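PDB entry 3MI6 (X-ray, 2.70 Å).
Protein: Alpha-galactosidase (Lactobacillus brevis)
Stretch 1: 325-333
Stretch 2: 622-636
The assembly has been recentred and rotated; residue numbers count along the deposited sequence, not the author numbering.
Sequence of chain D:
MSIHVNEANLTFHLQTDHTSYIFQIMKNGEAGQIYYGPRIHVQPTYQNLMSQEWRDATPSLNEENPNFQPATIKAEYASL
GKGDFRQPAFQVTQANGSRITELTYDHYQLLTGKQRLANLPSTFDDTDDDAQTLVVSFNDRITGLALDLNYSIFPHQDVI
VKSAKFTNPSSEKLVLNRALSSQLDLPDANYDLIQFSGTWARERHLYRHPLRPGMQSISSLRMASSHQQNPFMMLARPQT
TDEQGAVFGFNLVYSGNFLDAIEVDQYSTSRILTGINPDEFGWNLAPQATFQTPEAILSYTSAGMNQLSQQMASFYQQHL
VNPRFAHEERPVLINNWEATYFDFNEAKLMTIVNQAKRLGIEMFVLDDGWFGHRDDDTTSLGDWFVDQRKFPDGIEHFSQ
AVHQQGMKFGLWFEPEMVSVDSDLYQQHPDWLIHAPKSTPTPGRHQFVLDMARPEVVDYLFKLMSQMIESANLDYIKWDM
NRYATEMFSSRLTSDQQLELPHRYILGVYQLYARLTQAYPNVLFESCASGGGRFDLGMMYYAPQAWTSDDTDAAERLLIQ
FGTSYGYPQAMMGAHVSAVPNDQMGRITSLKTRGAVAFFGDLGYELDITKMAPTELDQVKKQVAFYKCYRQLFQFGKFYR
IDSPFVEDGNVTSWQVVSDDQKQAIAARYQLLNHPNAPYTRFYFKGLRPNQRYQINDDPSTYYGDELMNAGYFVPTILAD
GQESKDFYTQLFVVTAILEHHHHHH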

ATOM      1  N   PHE D 325      18.687  34.079 -24.497  1.00 37.69           N
ATOM      2  CA  PHE D 325      18.198  34.268 -23.134  1.00 38.70           C
ATOM      3  C   PHE D 325      18.461  33.080 -22.222  1.00 37.25           C
ATOM      4  O   PHE D 325      18.246  33.167 -21.027  1.00 37.52           O
ATOM      5  CB  PHE D 325      16.710  34.653 -23.113  1.00 37.25           C
ATOM      6  CG  PHE D 325      16.416  35.996 -23.719  1.00 34.66           C
ATOM      7  CD1 PHE D 325      15.892  36.097 -25.002  1.00 36.42           C
ATOM      8  CD2 PHE D 325      16.661  37.156 -23.010  1.00 38.18           C
ATOM      9  CE1 PHE D 325      15.630  37.324 -25.569  1.00 38.15           C
ATOM     10  CE2 PHE D 325      16.390  38.403 -23.569  1.00 39.49           C
ATOM     11  CZ  PHE D 325      15.871  38.485 -24.852  1.00 40.09           C
ATOM     12  N   ALA D 326      18.961  31.992 -22.790  1.00 37.74           N
ATOM     13  CA  ALA D 326      19.254  30.782 -22.036  1.00 35.21           C
ATOM     14  C   ALA D 326      19.962  31.047 -20.712  1.00 39.67           C
ATOM     15  O   ALA D 326      19.646  30.404 -19.698  1.00 42.71           O
ATOM     16  CB  ALA D 326      20.091  29.846 -22.873  1.00 38.28           C
ATOM     17  N   HIS D 327      20.932  31.963 -20.732  1.00 37.67           N
ATOM     18  CA  HIS D 327      21.784  32.254 -19.572  1.00 36.36           C
ATOM     19  C   HIS D 327      21.656  33.685 -19.041  1.00 36.28           C
ATOM     20  O   HIS D 327      22.302  34.055 -18.059  1.00 35.18           O
ATOM     21  CB  HIS D 327      23.251  32.007 -19.906  1.00 35.47           C
ATOM     22  CG  HIS D 327      23.539  30.631 -20.406  1.00 39.82           C
ATOM     23  ND1 HIS D 327      23.264  30.237 -21.699  1.00 45.53           N
ATOM     24  CD2 HIS D 327      24.103  29.563 -19.798  1.00 42.54           C
ATOM     25  CE1 HIS D 327      23.637  28.981 -21.864  1.00 44.55           C
ATOM     26  NE2 HIS D 327      24.153  28.550 -20.725  1.00 46.77           N
ATOM     27  N   GLU D 328      20.830  34.495 -19.685  1.00 37.92           N
ATOM     28  CA  GLU D 328      20.689  35.880 -19.261  1.00 40.76           C
ATOM     29  C   GLU D 328      19.705  36.019 -18.094  1.00 38.56           C
ATOM     30  O   GLU D 328      18.584  35.529 -18.144  1.00 40.94           O
ATOM     31  CB  GLU D 328      20.292  36.786 -20.435  1.00 39.43           C
ATOM     32  CG  GLU D 328      20.366  38.279 -20.100  1.00 38.82           C
ATOM     33  CD  GLU D 328      20.016  39.187 -21.282  1.00 43.07           C
ATOM     34  OE1 GLU D 328      18.813  39.485 -21.478  1.00 42.25           O
ATOM     35  OE2 GLU D 328      20.949  39.613 -22.004  1.00 43.63           O
ATOM     36  N   GLU D 329      20.141  36.676 -17.035  1.00 37.27           N
ATOM     37  CA  GLU D 329      19.249  36.957 -15.931  1.00 37.43           C
ATOM     38  C   GLU D 329      17.999  37.658 -16.442  1.00 36.16           C
ATOM     39  O   GLU D 329      18.067  38.591 -17.240  1.00 38.90           O
ATOM     40  CB  GLU D 329      19.963  37.785 -14.855  1.00 37.42           C
ATOM     41  CG  GLU D 329      21.080  37.006 -14.159  1.00 38.53           C
ATOM     42  CD  GLU D 329      21.797  37.787 -13.073  1.00 40.18           C
ATOM     43  OE1 GLU D 329      21.229  38.752 -12.520  1.00 42.57           O
ATOM     44  OE2 GLU D 329      22.948  37.423 -12.766  1.00 42.08           O
ATOM     45  N   ARG D 330      16.853  37.185 -15.984  1.00 36.26           N
ATOM     46  CA  ARG D 330      15.589  37.788 -16.353  1.00 36.08           C
ATOM     47  C   ARG D 330      15.115  38.860 -15.394  1.00 37.16           C
ATOM     48  O   ARG D 330      15.200  38.714 -14.169  1.00 38.33           O
ATOM     49  CB  ARG D 330      14.557  36.711 -16.549  1.00 36.50           C
ATOM     50  CG  ARG D 330      14.806  36.077 -17.873  1.00 41.92           C
ATOM     51  CD  ARG D 330      14.604  34.636 -17.834  1.00 41.24           C
ATOM     52  NE  ARG D 330      15.698  33.927 -18.467  1.00 36.62           N
ATOM     53  CZ  ARG D 330      15.508  32.797 -19.116  1.00 38.56           C
ATOM     54  NH1 ARG D 330      14.278  32.330 -19.234  1.00 41.76           N
ATOM     55  NH2 ARG D 330      16.522  32.144 -19.642  1.00 40.97           N
ATOM     56  N   PRO D 331      14.613  39.957 -15.954  1.00 36.40           N
ATOM     57  CA  PRO D 331      14.361  41.160 -15.163  1.00 36.89           C
ATOM     58  C   PRO D 331      13.226  40.961 -14.142  1.00 36.16           C
ATOM     59  O   PRO D 331      12.385  40.087 -14.320  1.00 35.38           O
ATOM     60  CB  PRO D 331      13.977  42.180 -16.233  1.00 36.81           C
ATOM     61  CG  PRO D 331      13.318  41.371 -17.294  1.00 35.18           C
ATOM     62  CD  PRO D 331      14.084  40.066 -17.321  1.00 36.42           C
ATOM     63  N   VAL D 332      13.223  41.742 -13.067  1.00 35.94           N
ATOM     64  CA  VAL D 332      12.083  41.758 -12.169  1.00 34.61           C
ATOM     65  C   VAL D 332      11.014  42.659 -12.779  1.00 37.45           C
ATOM     66  O   VAL D 332      11.254  43.833 -13.033  1.00 37.90           O
ATOM     67  CB  VAL D 332      12.474  42.265 -10.780  1.00 34.91           C
ATOM     68  CG1 VAL D 332      11.251  42.337  -9.876  1.00 34.89           C
ATOM     69  CG2 VAL D 332      13.522  41.372 -10.183  1.00 34.41           C
ATOM     70  N   LEU D 333       9.836  42.112 -13.038  1.00 36.59           N
ATOM     71  CA  LEU D 333       8.825  42.876 -13.743  1.00 36.85           C
ATOM     72  C   LEU D 333       7.627  43.170 -12.863  1.00 40.92           C
ATOM     73  O   LEU D 333       7.451  42.558 -11.813  1.00 41.54           O
ATOM     74  CB  LEU D 333       8.368  42.124 -14.981  1.00 37.68           C
ATOM     75  CG  LEU D 333       7.648  40.795 -14.750  1.00 37.32           C
ATOM     76  CD1 LEU D 333       6.185  40.995 -14.389  1.00 36.45           C
ATOM     77  CD2 LEU D 333       7.761  39.930 -15.990  1.00 39.20           C
ATOM     78  N   GLN D 622      12.593  42.581  -0.718  1.00 37.74           N
ATOM     79  CA  GLN D 622      12.482  41.365  -1.518  1.00 36.70           C
ATOM     80  C   GLN D 622      13.226  41.511  -2.854  1.00 36.29           C
ATOM     81  O   GLN D 622      13.946  40.600  -3.279  1.00 36.17           O
ATOM     82  CB  GLN D 622      11.021  41.000  -1.769  1.00 35.82           C
ATOM     83  CG  GLN D 622      10.226  40.687  -0.524  1.00 37.08           C
ATOM     84  CD  GLN D 622       8.859  40.112  -0.846  1.00 36.42           C
ATOM     85  OE1 GLN D 622       8.376  40.258  -1.958  1.00 37.27           O
ATOM     86  NE2 GLN D 622       8.232  39.448   0.124  1.00 37.24           N
ATOM     87  N   VAL D 623      13.065  42.665  -3.497  1.00 35.18           N
ATOM     88  CA  VAL D 623      13.695  42.936  -4.784  1.00 33.80           C
ATOM     89  C   VAL D 623      15.225  43.044  -4.701  1.00 36.75           C
ATOM     90  O   VAL D 623      15.937  42.500  -5.554  1.00 35.65           O
ATOM     91  CB  VAL D 623      13.082  44.196  -5.441  1.00 36.88           C
ATOM     92  CG1 VAL D 623      13.818  44.554  -6.746  1.00 39.27           C
ATOM     93  CG2 VAL D 623      11.602  43.979  -5.705  1.00 32.38           C
ATOM     94  N   ALA D 624      15.732  43.732  -3.675  1.00 38.61           N
ATOM     95  CA  ALA D 624      17.181  43.826  -3.453  1.00 35.90           C
ATOM     96  C   ALA D 624      17.740  42.453  -3.119  1.00 34.80           C
ATOM     97  O   ALA D 624      18.811  42.068  -3.582  1.00 34.41           O
ATOM     98  CB  ALA D 624      17.481  44.788  -2.345  1.00 32.58           C
ATOM     99  N   PHE D 625      16.996  41.710  -2.317  1.00 33.84           N
ATOM    100  CA  PHE D 625      17.404  40.365  -1.974  1.00 35.52           C
ATOM    101  C   PHE D 625      17.445  39.491  -3.217  1.00 36.89           C
ATOM    102  O   PHE D 625      18.424  38.783  -3.459  1.00 36.78           O
ATOM    103  CB  PHE D 625      16.450  39.749  -0.951  1.00 34.42           C
ATOM    104  CG  PHE D 625      16.802  38.341  -0.582  1.00 33.51           C
ATOM    105  CD1 PHE D 625      17.947  38.072   0.145  1.00 32.74           C
ATOM    106  CD2 PHE D 625      15.993  37.290  -0.954  1.00 33.83           C
ATOM    107  CE1 PHE D 625      18.277  36.788   0.489  1.00 34.01           C
ATOM    108  CE2 PHE D 625      16.317  35.992  -0.604  1.00 33.10           C
ATOM    109  CZ  PHE D 625      17.453  35.746   0.115  1.00 35.03           C
ATOM    110  N   TYR D 626      16.370  39.529  -4.000  1.00 34.86           N
ATOM    111  CA  TYR D 626      16.281  38.679  -5.170  1.00 33.41           C
ATOM    112  C   TYR D 626      17.375  39.006  -6.168  1.00 36.21           C
ATOM    113  O   TYR D 626      17.989  38.097  -6.743  1.00 35.20           O
ATOM    114  CB  TYR D 626      14.921  38.808  -5.830  1.00 33.14           C
ATOM    115  CG  TYR D 626      14.751  37.913  -7.033  1.00 33.93           C
ATOM    116  CD1 TYR D 626      14.490  36.556  -6.878  1.00 33.78           C
ATOM    117  CD2 TYR D 626      14.838  38.423  -8.329  1.00 33.23           C
ATOM    118  CE1 TYR D 626      14.326  35.726  -7.984  1.00 34.87           C
ATOM    119  CE2 TYR D 626      14.679  37.604  -9.440  1.00 33.55           C
ATOM    120  CZ  TYR D 626      14.418  36.261  -9.263  1.00 35.44           C
ATOM    121  OH  TYR D 626      14.242  35.449 -10.354  1.00 34.06           O
ATOM    122  N   LYS D 627      17.611  40.304  -6.375  1.00 36.67           N
ATOM    123  CA  LYS D 627      18.644  40.762  -7.305  1.00 36.85           C
ATOM    124  C   LYS D 627      20.043  40.291  -6.878  1.00 34.22           C
ATOM    125  O   LYS D 627      20.837  39.844  -7.707  1.00 34.36           O
ATOM    126  CB  LYS D 627      18.631  42.288  -7.425  1.00 36.85           C
ATOM    127  CG  LYS D 627      17.447  42.901  -8.172  1.00 38.57           C
ATOM    128  CD  LYS D 627      17.599  44.422  -8.213  1.00 37.74           C
ATOM    129  CE  LYS D 627      16.572  45.073  -9.102  1.00 41.65           C
ATOM    130  NZ  LYS D 627      16.817  46.545  -9.246  1.00 41.04           N
ATOM    131  N   CYS D 628      20.327  40.405  -5.582  1.00 34.95           N
ATOM    132  CA  CYS D 628      21.603  39.996  -4.986  1.00 35.28           C
ATOM    133  C   CYS D 628      21.885  38.545  -5.344  1.00 36.35           C
ATOM    134  O   CYS D 628      23.014  38.174  -5.617  1.00 39.60           O
ATOM    135  CB  CYS D 628      21.538  40.181  -3.454  1.00 37.75           C
ATOM    136  SG  CYS D 628      23.089  40.050  -2.425  1.00 58.51           S
ATOM    137  N   TYR D 629      20.846  37.724  -5.374  1.00 34.27           N
ATOM    138  CA  TYR D 629      21.049  36.305  -5.558  1.00 33.65           C
ATOM    139  C   TYR D 629      20.343  35.806  -6.799  1.00 34.54           C
ATOM    140  O   TYR D 629      19.903  34.654  -6.856  1.00 34.13           O
ATOM    141  CB  TYR D 629      20.548  35.533  -4.327  1.00 35.94           C
ATOM    142  CG  TYR D 629      21.359  35.745  -3.069  1.00 36.25           C
ATOM    143  CD1 TYR D 629      22.557  35.073  -2.873  1.00 39.55           C
ATOM    144  CD2 TYR D 629      20.923  36.605  -2.073  1.00 36.86           C
ATOM    145  CE1 TYR D 629      23.307  35.256  -1.724  1.00 39.71           C
ATOM    146  CE2 TYR D 629      21.667  36.794  -0.922  1.00 39.68           C
ATOM    147  CZ  TYR D 629      22.861  36.114  -0.755  1.00 39.52           C
ATOM    148  OH  TYR D 629      23.612  36.296   0.382  1.00 41.47           O
ATOM    149  N   ARG D 630      20.236  36.661  -7.805  1.00 33.87           N
ATOM    150  CA  ARG D 630      19.444  36.299  -8.967  1.00 34.90           C
ATOM    151  C   ARG D 630      20.036  35.110  -9.727  1.00 33.53           C
ATOM    152  O   ARG D 630      19.301  34.228 -10.156  1.00 32.35           O
ATOM    153  CB  ARG D 630      19.237  37.502  -9.892  1.00 40.28           C
ATOM    154  CG  ARG D 630      18.048  37.385 -10.843  1.00 35.83           C
ATOM    155  CD  ARG D 630      18.346  38.171 -12.085  1.00 37.64           C
ATOM    156  NE  ARG D 630      17.658  39.459 -12.192  1.00 40.55           N
ATOM    157  CZ  ARG D 630      18.209  40.640 -11.926  1.00 41.40           C
ATOM    158  NH1 ARG D 630      19.461  40.718 -11.493  1.00 41.26           N
ATOM    159  NH2 ARG D 630      17.495  41.747 -12.078  1.00 38.81           N
ATOM    160  N   GLN D 631      21.357  35.086  -9.872  1.00 33.59           N
ATOM    161  CA  GLN D 631      22.037  34.020 -10.604  1.00 32.70           C
ATOM    162  C   GLN D 631      21.793  32.659  -9.949  1.00 34.16           C
ATOM    163  O   GLN D 631      21.602  31.627 -10.621  1.00 32.34           O
ATOM    164  CB  GLN D 631      23.532  34.327 -10.671  1.00 35.80           C
ATOM    165  CG  GLN D 631      24.338  33.448 -11.613  1.00 39.38           C
ATOM    166  CD  GLN D 631      24.001  33.678 -13.073  1.00 39.44           C
ATOM    167  OE1 GLN D 631      23.501  34.738 -13.432  1.00 42.21           O
ATOM    168  NE2 GLN D 631      24.271  32.681 -13.922  1.00 36.39           N
ATOM    169  N   LEU D 632      21.795  32.671  -8.620  1.00 35.38           N
ATOM    170  CA  LEU D 632      21.567  31.472  -7.827  1.00 32.48           C
ATOM    171  C   LEU D 632      20.116  30.979  -7.982  1.00 30.96           C
ATOM    172  O   LEU D 632      19.863  29.810  -8.287  1.00 28.03           O
ATOM    173  CB  LEU D 632      21.881  31.794  -6.369  1.00 29.79           C
ATOM    174  CG  LEU D 632      21.863  30.653  -5.357  1.00 33.04           C
ATOM    175  CD1 LEU D 632      22.672  29.470  -5.865  1.00 31.78           C
ATOM    176  CD2 LEU D 632      22.372  31.116  -3.995  1.00 34.56           C
ATOM    177  N   PHE D 633      19.174  31.897  -7.788  1.00 31.02           N
ATOM    178  CA  PHE D 633      17.750  31.593  -7.822  1.00 28.96           C
ATOM    179  C   PHE D 633      17.284  31.117  -9.199  1.00 31.84           C
ATOM    180  O   PHE D 633      16.627  30.089  -9.343  1.00 31.17           O
ATOM    181  CB  PHE D 633      16.958  32.828  -7.419  1.00 30.14           C
ATOM    182  CG  PHE D 633      16.759  32.980  -5.933  1.00 29.94           C
ATOM    183  CD1 PHE D 633      16.243  31.950  -5.180  1.00 28.51           C
ATOM    184  CD2 PHE D 633      17.049  34.173  -5.303  1.00 30.12           C
ATOM    185  CE1 PHE D 633      16.044  32.093  -3.834  1.00 27.63           C
ATOM    186  CE2 PHE D 633      16.852  34.321  -3.954  1.00 30.58           C
ATOM    187  CZ  PHE D 633      16.351  33.280  -3.221  1.00 31.21           C
ATOM    188  N   GLN D 634      17.645  31.866 -10.226  1.00 34.19           N
ATOM    189  CA  GLN D 634      17.244  31.520 -11.575  1.00 31.51           C
ATOM    190  C   GLN D 634      18.007  30.349 -12.210  1.00 30.77           C
ATOM    191  O   GLN D 634      17.391  29.540 -12.885  1.00 32.83           O
ATOM    192  CB  GLN D 634      17.302  32.759 -12.467  1.00 32.11           C
ATOM    193  CG  GLN D 634      16.338  33.855 -12.041  1.00 31.32           C
ATOM    194  CD  GLN D 634      16.444  35.050 -12.954  1.00 36.67           C
ATOM    195  OE1 GLN D 634      17.346  35.106 -13.791  1.00 38.62           O
ATOM    196  NE2 GLN D 634      15.525  36.003 -12.822  1.00 35.50           N
ATOM    197  N   PHE D 635      19.321  30.239 -12.009  1.00 29.87           N
ATOM    198  CA  PHE D 635      20.100  29.233 -12.761  1.00 30.05           C
ATOM    199  C   PHE D 635      20.825  28.178 -11.927  1.00 31.58           C
ATOM    200  O   PHE D 635      21.369  27.211 -12.480  1.00 30.70           O
ATOM    201  CB  PHE D 635      21.097  29.890 -13.726  1.00 28.30           C
ATOM    202  CG  PHE D 635      20.479  30.909 -14.623  1.00 32.18           C
ATOM    203  CD1 PHE D 635      19.614  30.520 -15.640  1.00 32.54           C
ATOM    204  CD2 PHE D 635      20.755  32.260 -14.453  1.00 33.03           C
ATOM    205  CE1 PHE D 635      19.044  31.447 -16.476  1.00 35.43           C
ATOM    206  CE2 PHE D 635      20.183  33.205 -15.288  1.00 36.68           C
ATOM    207  CZ  PHE D 635      19.324  32.801 -16.307  1.00 36.57           C
ATOM    208  N   GLY D 636      20.836  28.363 -10.609  1.00 30.85           N
ATOM    209  CA  GLY D 636      21.440  27.395  -9.714  1.00 29.13           C
ATOM    210  C   GLY D 636      20.843  26.010  -9.834  1.00 29.50           C
ATOM    211  O   GLY D 636      19.689  25.848 -10.212  1.00 32.17           O
TER

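An extended segment without regular secondary structure lies along two consecutive helices, and its open backbone does much of the bonding. Three residues cover the most surface: Glu329, Val332 and Phe635.

Glu329 leaves the backbone sideways, but its long side chain brings the carboxylate back to the helix. There OE1 meets NH1 of Arg630 at 2.8 Å in a salt bridge that is also a hydrogen bond. Arg630 spends its guanidinium twice, since its NE also donates to Arg330 O at 3.2 Å; both acceptors lie at the guanidinium edge, near its plane, where the N-H groups point. One arginine thus reads a charged side chain and a neighbouring carbonyl together.

Next to this, Gln634 treats the backbone of Arg330 as a matching amide. Arg330 N donates to Gln634 OE1 at 3.1 Å, and Gln634 NE2 returns a bond to Arg330 O at 3.0 Å, both with angles of 161°. The pairing engages the N-H and carbonyl of one residue with a single side-chain amide. Gln634 NE2 also donates to Tyr626 OH at 2.8 Å, which ties the second helix back to the first.

Phe635 points toward the segment and works among carbonyls. Its CZ lies 3.4 Å from Glu328 O, at the ring edge, and its CE1 is 3.4 Å from Ala326 O. Backbone oxygens of Ala326, His327 and Glu328 gather round the outer end of the ring, with Glu328 O near its plane.

At the other end the chemistry turns apolar. Val332 points toward the first helix, packing CG2 at 3.7 Å from Tyr626 CD2, while its CG1 stands a looser 4.5 Å from Val623 CG2. The rule to take away is side chains from the helix pairing with the backbone of a coil, beside one salt bridge, with an apolar contact through Val332 at the far end.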